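Local coordinates for protein deoxyribose-phosphate aldolase (Toxoplasma gondii, PDB 4EIV) that is a deoxyribose-phosphate aldolase family protein built as an eight-stranded parallel beta/alpha (TIM) barrel and assembled as two chains, at residues S43-A46 with V47-A51; R124-N127 with E128-D132; A247-L250 with M251-I254. All blocks are in the same frame, centred on the assembly; numbering follows the deposited sequence. Where two conformers were deposited one is given.

Interaction 1. Residues S43-A46 with V47-A51; sequences SVAA and VCKIA
Val44 and Cys48, one helical turn apart on helix 41-52, meet on its buried flank, where CG1 of Val44 lies 4.0 Å from SG of Cys48. SG of Cys48, beside its own backbone N (chi1 -73°), reaches back over the preceding turn and comes within 3.3 Å of Val44 O. Val47 does likewise with one branch, its CG2 lying 3.4 Å from Ser43 O. A beta-branched valine and a compact cysteine suit a buried face that packs on neighbouring helices and a strand. Regular i to i+4 bonds hold the backbone beneath: Cys48 N to Val44 O is 2.9 Å, while Val47 N to Ser43 O is longer at 3.2 Å. Looser is the side of Lys49, whose extended chain, in one of its two conformers, runs past Ala45 O, with CG of Lys49 3.2 Å from that oxygen, and then over the small Ala45 methyl. A lysine suits this exposed place because its methylenes can pack while its charged end can stay toward solvent. Within the unit formed by strand 30-34, helix 41-52 and strand 59-62, Val44 and Cys48 both touch Ile70 of helix 67-74, whereas Val47 packs on Val32 of strand 30-34 and on Phe273 of helix 273-284.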
ATOM      1  N   SER A  43      -7.403  -6.004  31.224  1.00 35.83           N
ATOM      2  CA  SER A  43      -7.785  -5.047  30.177  1.00 35.04           C
ATOM      3  C   SER A  43      -6.778  -5.070  29.035  1.00 33.49           C
ATOM      4  O   SER A  43      -7.160  -5.001  27.858  1.00 33.28           O
ATOM      5  CB  SER A  43      -7.964  -3.631  30.728  1.00 34.72           C
ATOM      6  OG  SER A  43      -6.737  -3.076  31.156  1.00 35.16           O
ATOM      7  N   VAL A  44      -5.496  -5.175  29.380  1.00 33.02           N
ATOM      8  CA  VAL A  44      -4.444  -5.233  28.372  1.00 32.41           C
ATOM      9  C   VAL A  44      -4.570  -6.520  27.549  1.00 32.75           C
ATOM     10  O   VAL A  44      -4.476  -6.487  26.323  1.00 32.28           O
ATOM     11  CB  VAL A  44      -3.037  -5.058  29.000  1.00 32.71           C
ATOM     12  CG1 VAL A  44      -1.930  -5.340  27.987  1.00 33.20           C
ATOM     13  CG2 VAL A  44      -2.895  -3.656  29.578  1.00 32.61           C
ATOM     14  N   ALA A  45      -4.834  -7.641  28.214  1.00 33.99           N
ATOM     15  CA  ALA A  45      -5.010  -8.902  27.509  1.00 34.56           C
ATOM     16  C   ALA A  45      -6.168  -8.807  26.514  1.00 34.24           C
ATOM     17  O   ALA A  45      -6.059  -9.282  25.390  1.00 34.59           O
ATOM     18  CB  ALA A  45      -5.257 -10.047  28.500  1.00 35.75           C
ATOM     19  N   ALA A  46      -7.278  -8.195  26.929  1.00 35.07           N
ATOM     20  CA  ALA A  46      -8.463  -8.106  26.063  1.00 35.09           C
ATOM     21  C   ALA A  46      -8.167  -7.324  24.782  1.00 33.72           C
ATOM     22  O   ALA A  46      -8.533  -7.724  23.682  1.00 34.24           O
ATOM     23  CB  ALA A  46      -9.640  -7.479  26.819  1.00 36.08           C
ATOM     24  N   VAL A  47      -7.469  -6.213  24.935  1.00 32.97           N
ATOM     25  CA  VAL A  47      -7.104  -5.385  23.795  1.00 31.67           C
ATOM     26  C   VAL A  47      -6.143  -6.141  22.879  1.00 31.20           C
ATOM     27  O   VAL A  47      -6.308  -6.149  21.654  1.00 30.90           O
ATOM     28  CB  VAL A  47      -6.470  -4.067  24.282  1.00 31.34           C
ATOM     29  CG1 VAL A  47      -5.802  -3.341  23.150  1.00 32.32           C
ATOM     30  CG2 VAL A  47      -7.526  -3.203  24.964  1.00 32.71           C
ATOM     31  N   CYS A  48      -5.137  -6.773  23.474  1.00 32.03           N
ATOM     32  CA  CYS A  48      -4.131  -7.510  22.713  1.00 32.39           C
ATOM     33  C   CYS A  48      -4.690  -8.661  21.895  1.00 33.32           C
ATOM     34  O   CYS A  48      -4.220  -8.920  20.794  1.00 32.95           O
ATOM     35  CB  CYS A  48      -3.018  -8.034  23.623  1.00 33.07           C
ATOM     36  SG  CYS A  48      -1.906  -6.745  24.193  1.00 33.43           S
ATOM     37  N   LYS A  49      -5.690  -9.347  22.435  0.50 34.36           N
ATOM     38  CA  LYS A  49      -6.298 -10.468  21.731  0.50 35.47           C
ATOM     39  C   LYS A  49      -6.972 -10.032  20.437  0.50 34.52           C
ATOM     40  O   LYS A  49      -6.828 -10.698  19.410  0.50 35.14           O
ATOM     41  CB  LYS A  49      -7.263 -11.196  22.657  0.50 37.12           C
ATOM     42  CG  LYS A  49      -6.521 -12.012  23.703  0.50 39.61           C
ATOM     43  CD  LYS A  49      -7.418 -12.516  24.813  0.50 41.68           C
ATOM     44  CE  LYS A  49      -6.601 -13.186  25.908  0.50 43.44           C
ATOM     45  NZ  LYS A  49      -7.428 -13.578  27.086  0.50 46.69           N
ATOM     46  N   ILE A  50      -7.687  -8.908  20.475  1.00 33.71           N
ATOM     47  CA  ILE A  50      -8.346  -8.380  19.264  1.00 32.68           C
ATOM     48  C   ILE A  50      -7.284  -7.774  18.316  1.00 31.18           C
ATOM     49  O   ILE A  50      -7.364  -7.935  17.107  1.00 31.24           O
ATOM     50  CB  ILE A  50      -9.470  -7.381  19.579  1.00 32.81           C
ATOM     51  CG1 ILE A  50     -10.513  -8.038  20.489  1.00 35.75           C
ATOM     52  CG2 ILE A  50     -10.091  -6.844  18.282  1.00 32.93           C
ATOM     53  CD1 ILE A  50     -11.137  -9.307  19.938  1.00 39.93           C
ATOM     54  N   ALA A  51      -6.268  -7.123  18.876  1.00 30.41           N
ATOM     55  CA  ALA A  51      -5.166  -6.588  18.074  1.00 29.53           C
ATOM     56  C   ALA A  51      -4.436  -7.680  17.278  1.00 30.46           C
ATOM     57  O   ALA A  51      -4.156  -7.517  16.091  1.00 29.98           O
ATOM     58  CB  ALA A  51      -4.151  -5.856  18.985  1.00 29.54           C
TER

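Interaction 2. Residues R124-N127 with E128-D132; sequences RRMN and ENVAD
Arg125 and Glu128 run alongside each other in the same direction and, in one of two conformers of Glu128, join in a salt bridge in which NH2 of Arg125 is 3.0 Å from OE2 of Glu128. The nitrogen meets the oxygen nearly along the C-O axis, yet the guanidinium and carboxylate planes are turned 52° apart, and a single nitrogen makes the bond. In this conformer CG of Glu128 stands between its own backbone N and carbonyl carbon (chi1 73°), which folds the chain back over Arg125 O. Arg125 O takes two donors: Asn129 N at 3.1 Å, almost straight, and Glu128 N at 3.2 Å, from above the carbonyl plane. Beneath, Met126 bends its chain until CE lies 4.2 Å from CG1 of Val130, an apolar pair that packs against Arg170 of helix 165-178. Farther out, Asn129 is the N-cap of helix 130-148, its OD1 accepting from Asp132 N at 2.9 Å, a role for which a short amide is well suited. Arg136 pairs with Asp132. Two carboxylates, Asp122 on NE and Glu128 on NH2, share the Arg125 guanidinium and probably fix its orientation, though the Glu128 bridge, exposed and made by one conformer, is likely modest and solvent-screened.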
ATOM      1  N   ARG A 124       3.580  21.928  27.353  1.00 24.49           N
ATOM      2  CA  ARG A 124       3.247  23.163  28.065  1.00 25.31           C
ATOM      3  C   ARG A 124       4.313  24.228  27.885  1.00 25.83           C
ATOM      4  O   ARG A 124       4.026  25.438  27.876  1.00 27.24           O
ATOM      5  CB  ARG A 124       3.041  22.873  29.553  1.00 25.22           C
ATOM      6  CG  ARG A 124       1.757  22.152  29.861  1.00 26.40           C
ATOM      7  CD  ARG A 124       1.644  21.863  31.356  1.00 26.84           C
ATOM      8  NE  ARG A 124       0.409  21.186  31.674  1.00 26.84           N
ATOM      9  CZ  ARG A 124       0.197  19.880  31.584  1.00 26.08           C
ATOM     10  NH1 ARG A 124       1.176  19.061  31.209  1.00 27.45           N
ATOM     11  NH2 ARG A 124      -1.003  19.401  31.898  1.00 29.26           N
ATOM     12  N   ARG A 125       5.569  23.804  27.744  1.00 25.64           N
ATOM     13  CA  ARG A 125       6.650  24.761  27.635  1.00 26.55           C
ATOM     14  C   ARG A 125       6.535  25.686  26.436  1.00 26.75           C
ATOM     15  O   ARG A 125       6.967  26.835  26.479  1.00 28.07           O
ATOM     16  CB  ARG A 125       7.977  24.024  27.603  1.00 25.41           C
ATOM     17  CG  ARG A 125       8.288  23.194  28.838  1.00 25.36           C
ATOM     18  CD  ARG A 125       8.608  24.050  30.037  1.00 26.29           C
ATOM     19  NE  ARG A 125       8.899  23.223  31.205  1.00 26.26           N
ATOM     20  CZ  ARG A 125       9.386  23.703  32.342  1.00 26.63           C
ATOM     21  NH1 ARG A 125       9.633  22.899  33.369  1.00 27.93           N
ATOM     22  NH2 ARG A 125       9.648  24.996  32.440  1.00 28.49           N
ATOM     23  N   MET A 126       5.923  25.185  25.369  1.00 30.21           N
ATOM     24  CA  MET A 126       5.702  25.980  24.162  1.00 30.96           C
ATOM     25  C   MET A 126       4.780  27.174  24.410  1.00 32.39           C
ATOM     26  O   MET A 126       4.866  28.199  23.714  1.00 33.36           O
ATOM     27  CB  MET A 126       5.109  25.098  23.059  1.00 30.88           C
ATOM     28  CG  MET A 126       5.979  23.933  22.639  1.00 29.96           C
ATOM     29  SD  MET A 126       7.572  24.380  21.926  1.00 33.63           S
ATOM     30  CE  MET A 126       6.961  25.081  20.406  1.00 30.30           C
ATOM     31  N   ASN A 127       3.899  27.053  25.391  1.00 31.71           N
ATOM     32  CA  ASN A 127       2.996  28.138  25.732  1.00 34.04           C
ATOM     33  C   ASN A 127       3.693  29.263  26.499  1.00 35.39           C
ATOM     34  O   ASN A 127       3.263  30.420  26.427  1.00 37.52           O
ATOM     35  CB  ASN A 127       1.840  27.636  26.610  1.00 34.51           C
ATOM     36  CG  ASN A 127       0.963  26.604  25.926  1.00 35.65           C
ATOM     37  OD1 ASN A 127       0.796  26.606  24.705  1.00 36.21           O
ATOM     38  ND2 ASN A 127       0.359  25.718  26.740  1.00 38.94           N
ATOM     39  N   GLU A 128       4.743  28.945  27.256  0.50 34.47           N
ATOM     40  CA  GLU A 128       5.419  29.982  28.049  0.50 36.01           C
ATOM     41  C   GLU A 128       6.559  30.676  27.288  0.50 35.39           C
ATOM     42  O   GLU A 128       6.716  31.893  27.403  0.50 36.26           O
ATOM     43  CB  GLU A 128       5.883  29.456  29.421  0.50 36.74           C
ATOM     44  CG  GLU A 128       7.066  28.514  29.429  0.50 37.55           C
ATOM     45  CD  GLU A 128       7.596  28.240  30.843  0.50 40.53           C
ATOM     46  OE1 GLU A 128       7.154  28.926  31.796  0.50 43.88           O
ATOM     47  OE2 GLU A 128       8.468  27.348  31.001  0.50 39.94           O
ATOM     48  N   ASN A 129       7.354  29.922  26.535  1.00 33.40           N
ATOM     49  CA  ASN A 129       8.442  30.524  25.739  1.00 32.86           C
ATOM     50  C   ASN A 129       8.767  29.550  24.618  1.00 30.77           C
ATOM     51  O   ASN A 129       9.150  28.403  24.874  1.00 29.92           O
ATOM     52  CB  ASN A 129       9.658  30.847  26.611  1.00 33.17           C
ATOM     53  CG  ASN A 129      10.780  31.524  25.826  1.00 32.28           C
ATOM     54  OD1 ASN A 129      11.384  30.905  24.942  1.00 32.62           O
ATOM     55  ND2 ASN A 129      11.060  32.797  26.139  1.00 32.69           N
ATOM     56  N   VAL A 130       8.541  29.985  23.378  1.00 31.88           N
ATOM     57  CA  VAL A 130       8.710  29.103  22.229  1.00 31.12           C
ATOM     58  C   VAL A 130      10.137  28.594  22.056  1.00 30.66           C
ATOM     59  O   VAL A 130      10.316  27.389  21.875  1.00 29.88           O
ATOM     60  CB  VAL A 130       8.156  29.743  20.927  1.00 33.13           C
ATOM     61  CG1 VAL A 130       8.482  28.889  19.737  1.00 35.56           C
ATOM     62  CG2 VAL A 130       6.646  29.963  21.050  1.00 34.16           C
ATOM     63  N   ALA A 131      11.124  29.481  22.143  1.00 31.24           N
ATOM     64  CA  ALA A 131      12.535  29.080  22.004  1.00 31.32           C
ATOM     65  C   ALA A 131      12.947  28.057  23.046  1.00 31.11           C
ATOM     66  O   ALA A 131      13.591  27.049  22.726  1.00 30.62           O
ATOM     67  CB  ALA A 131      13.450  30.301  22.074  1.00 32.87           C
ATOM     68  N   ASP A 132      12.585  28.310  24.295  1.00 30.88           N
ATOM     69  CA  ASP A 132      12.895  27.382  25.369  1.00 30.42           C
ATOM     70  C   ASP A 132      12.174  26.038  25.160  1.00 28.66           C
ATOM     71  O   ASP A 132      12.740  24.974  25.378  1.00 28.56           O
ATOM     72  CB  ASP A 132      12.496  27.963  26.712  1.00 31.71           C
ATOM     73  CG  ASP A 132      12.825  27.037  27.849  1.00 33.78           C
ATOM     74  OD1 ASP A 132      11.875  26.463  28.412  1.00 35.66           O
ATOM     75  OD2 ASP A 132      14.024  26.843  28.138  1.00 36.74           O
TER

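Interaction 3. Residues A247-L250 with M251-I254; sequences ADFL and MQMI
Met251 N reaches back to Ala247 O across one turn of helix 243-257, which links strand 233-237 to strand 267-271 in a beta-alpha-beta unit of the eight-stranded beta/alpha (TIM) barrel. This first bond, Met251 N to Ala247 O, is weak, 3.4 Å long, and the Met251 side chain soon leaves the preceding turn: its chain, bent at chi2 and chi3, leads to Trp286 of the second subunit. An unbranched, flexible methionine suits such an interface, where Ala247 beside it packs on Ile17 of that subunit. Gln252 follows with a firmer bond, its N 3.0 Å from Asp248 O. Here CG lies opposite the backbone N (chi1 180°) and the chain is extended, which carries the amide alongside the ring of Phe249. Ring and amide planes are only 15° apart, with Gln252 OE1 near the ring plane at its edge, 3.5 Å from CD1 of Phe249. NE2 of this buried residue has two acceptors, Met196 O and Glu256 OE2, and its side chain touches Val199 and His200 of helix 196-210. Met253 N is 2.9 Å from Phe249 O, and its CG sits 3.3 Å from the same oxygen before the chain turns to Ile234 and Ile236 of strand 233-237, an inner face that calls for apolar residues. Ile254 completes the turn: its side chain touches Ile262 of its own chain and Arg24 of the second subunit, its N bonds Leu250 O at 3.0 Å, and its CG1 lies 3.4 Å from that same Leu250 O.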
ATOM      1  N   ALA A 247     -11.413   7.425   7.994  1.00 29.95           N
ATOM      2  CA  ALA A 247     -11.279   7.344   6.528  1.00 29.06           C
ATOM      3  C   ALA A 247     -10.937   8.696   5.872  1.00 29.17           C
ATOM      4  O   ALA A 247     -10.204   8.752   4.865  1.00 29.31           O
ATOM      5  CB  ALA A 247     -12.559   6.769   5.881  1.00 30.13           C
ATOM      6  N   ASP A 248     -11.458   9.781   6.431  1.00 29.22           N
ATOM      7  CA  ASP A 248     -11.164  11.111   5.911  1.00 28.91           C
ATOM      8  C   ASP A 248      -9.644  11.345   5.922  1.00 28.19           C
ATOM      9  O   ASP A 248      -9.077  11.938   4.999  1.00 27.71           O
ATOM     10  CB  ASP A 248     -11.881  12.199   6.726  1.00 30.23           C
ATOM     11  CG  ASP A 248     -13.357  12.322   6.402  1.00 34.23           C
ATOM     12  OD1 ASP A 248     -14.169  12.408   7.340  1.00 37.40           O
ATOM     13  OD2 ASP A 248     -13.716  12.366   5.208  1.00 38.65           O
ATOM     14  N   PHE A 249      -8.980  10.874   6.968  1.00 26.96           N
ATOM     15  CA  PHE A 249      -7.536  11.038   7.050  1.00 26.35           C
ATOM     16  C   PHE A 249      -6.772  10.302   5.946  1.00 26.13           C
ATOM     17  O   PHE A 249      -5.716  10.764   5.528  1.00 27.56           O
ATOM     18  CB  PHE A 249      -7.012  10.670   8.445  1.00 25.95           C
ATOM     19  CG  PHE A 249      -7.402  11.652   9.521  1.00 25.60           C
ATOM     20  CD1 PHE A 249      -6.904  12.951   9.504  1.00 26.10           C
ATOM     21  CD2 PHE A 249      -8.228  11.277  10.571  1.00 26.39           C
ATOM     22  CE1 PHE A 249      -7.234  13.852  10.490  1.00 26.95           C
ATOM     23  CE2 PHE A 249      -8.554  12.174  11.578  1.00 25.55           C
ATOM     24  CZ  PHE A 249      -8.080  13.472  11.537  1.00 26.83           C
ATOM     25  N   LEU A 250      -7.260   9.133   5.500  1.00 25.68           N
ATOM     26  CA  LEU A 250      -6.588   8.432   4.396  1.00 26.41           C
ATOM     27  C   LEU A 250      -6.587   9.287   3.141  1.00 26.41           C
ATOM     28  O   LEU A 250      -5.584   9.364   2.448  1.00 26.97           O
ATOM     29  CB  LEU A 250      -7.262   7.097   4.091  1.00 26.19           C
ATOM     30  CG  LEU A 250      -7.174   6.029   5.180  1.00 25.78           C
ATOM     31  CD1 LEU A 250      -8.056   4.816   4.833  1.00 28.47           C
ATOM     32  CD2 LEU A 250      -5.745   5.613   5.383  1.00 27.98           C
ATOM     33  N   MET A 251      -7.732   9.884   2.823  1.00 26.28           N
ATOM     34  CA  MET A 251      -7.830  10.751   1.657  1.00 26.97           C
ATOM     35  C   MET A 251      -6.962  11.987   1.787  1.00 26.59           C
ATOM     36  O   MET A 251      -6.310  12.400   0.814  1.00 27.63           O
ATOM     37  CB  MET A 251      -9.283  11.149   1.401  1.00 27.29           C
ATOM     38  CG  MET A 251     -10.150   9.973   1.005  1.00 31.55           C
ATOM     39  SD  MET A 251      -9.637   9.146  -0.520  1.00 33.54           S
ATOM     40  CE  MET A 251     -10.303  10.242  -1.781  1.00 33.24           C
ATOM     41  N   GLN A 252      -6.940  12.586   2.979  1.00 26.12           N
ATOM     42  CA  GLN A 252      -6.067  13.730   3.227  1.00 25.97           C
ATOM     43  C   GLN A 252      -4.596  13.362   3.006  1.00 26.20           C
ATOM     44  O   GLN A 252      -3.867  14.098   2.356  1.00 28.10           O
ATOM     45  CB  GLN A 252      -6.253  14.265   4.652  1.00 25.30           C
ATOM     46  CG  GLN A 252      -5.359  15.451   4.960  1.00 27.11           C
ATOM     47  CD  GLN A 252      -5.564  16.066   6.331  1.00 26.26           C
ATOM     48  OE1 GLN A 252      -6.203  15.485   7.200  1.00 27.38           O
ATOM     49  NE2 GLN A 252      -5.019  17.265   6.523  1.00 26.04           N
ATOM     50  N   MET A 253      -4.181  12.215   3.535  1.00 26.29           N
ATOM     51  CA  MET A 253      -2.804  11.774   3.360  1.00 25.98           C
ATOM     52  C   MET A 253      -2.459  11.572   1.878  1.00 27.44           C
ATOM     53  O   MET A 253      -1.409  12.002   1.428  1.00 27.86           O
ATOM     54  CB  MET A 253      -2.569  10.467   4.097  1.00 25.90           C
ATOM     55  CG  MET A 253      -2.425  10.604   5.582  1.00 25.94           C
ATOM     56  SD  MET A 253      -0.869  11.413   6.068  1.00 29.42           S
ATOM     57  CE  MET A 253       0.405  10.311   5.596  1.00 29.09           C
ATOM     58  N   ILE A 254      -3.337  10.907   1.119  1.00 27.36           N
ATOM     59  CA  ILE A 254      -3.041  10.694  -0.312  1.00 28.48           C
ATOM     60  C   ILE A 254      -2.918  12.018  -1.062  1.00 29.62           C
ATOM     61  O   ILE A 254      -1.970  12.239  -1.831  1.00 29.74           O
ATOM     62  CB  ILE A 254      -4.086   9.821  -1.002  1.00 27.98           C
ATOM     63  CG1 ILE A 254      -4.073   8.412  -0.420  1.00 27.79           C
ATOM     64  CG2 ILE A 254      -3.857   9.801  -2.518  1.00 29.49           C
ATOM     65  CD1 ILE A 254      -5.289   7.575  -0.796  1.00 29.90           C
TER

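How the interactions relate
All three are local contacts within one barrel, but they serve different places on it. Interactions 1 and 3 each lie within a single helix of a beta-alpha-beta unit and pack toward a barrel strand; interaction 2 is a surface turn between helices 124-128 and 130-148. The chemistry follows: interaction 3, the most buried, is mainly apolar with one buried amide and also meets the second subunit; interaction 1 is partly buried, with a lysine on its open side; interaction 2 relies on a salt bridge and a helix cap. Interactions 1 and 2 lie on opposite sides of the chain's centre, their own centres 37 Å apart, and none of the three touches another.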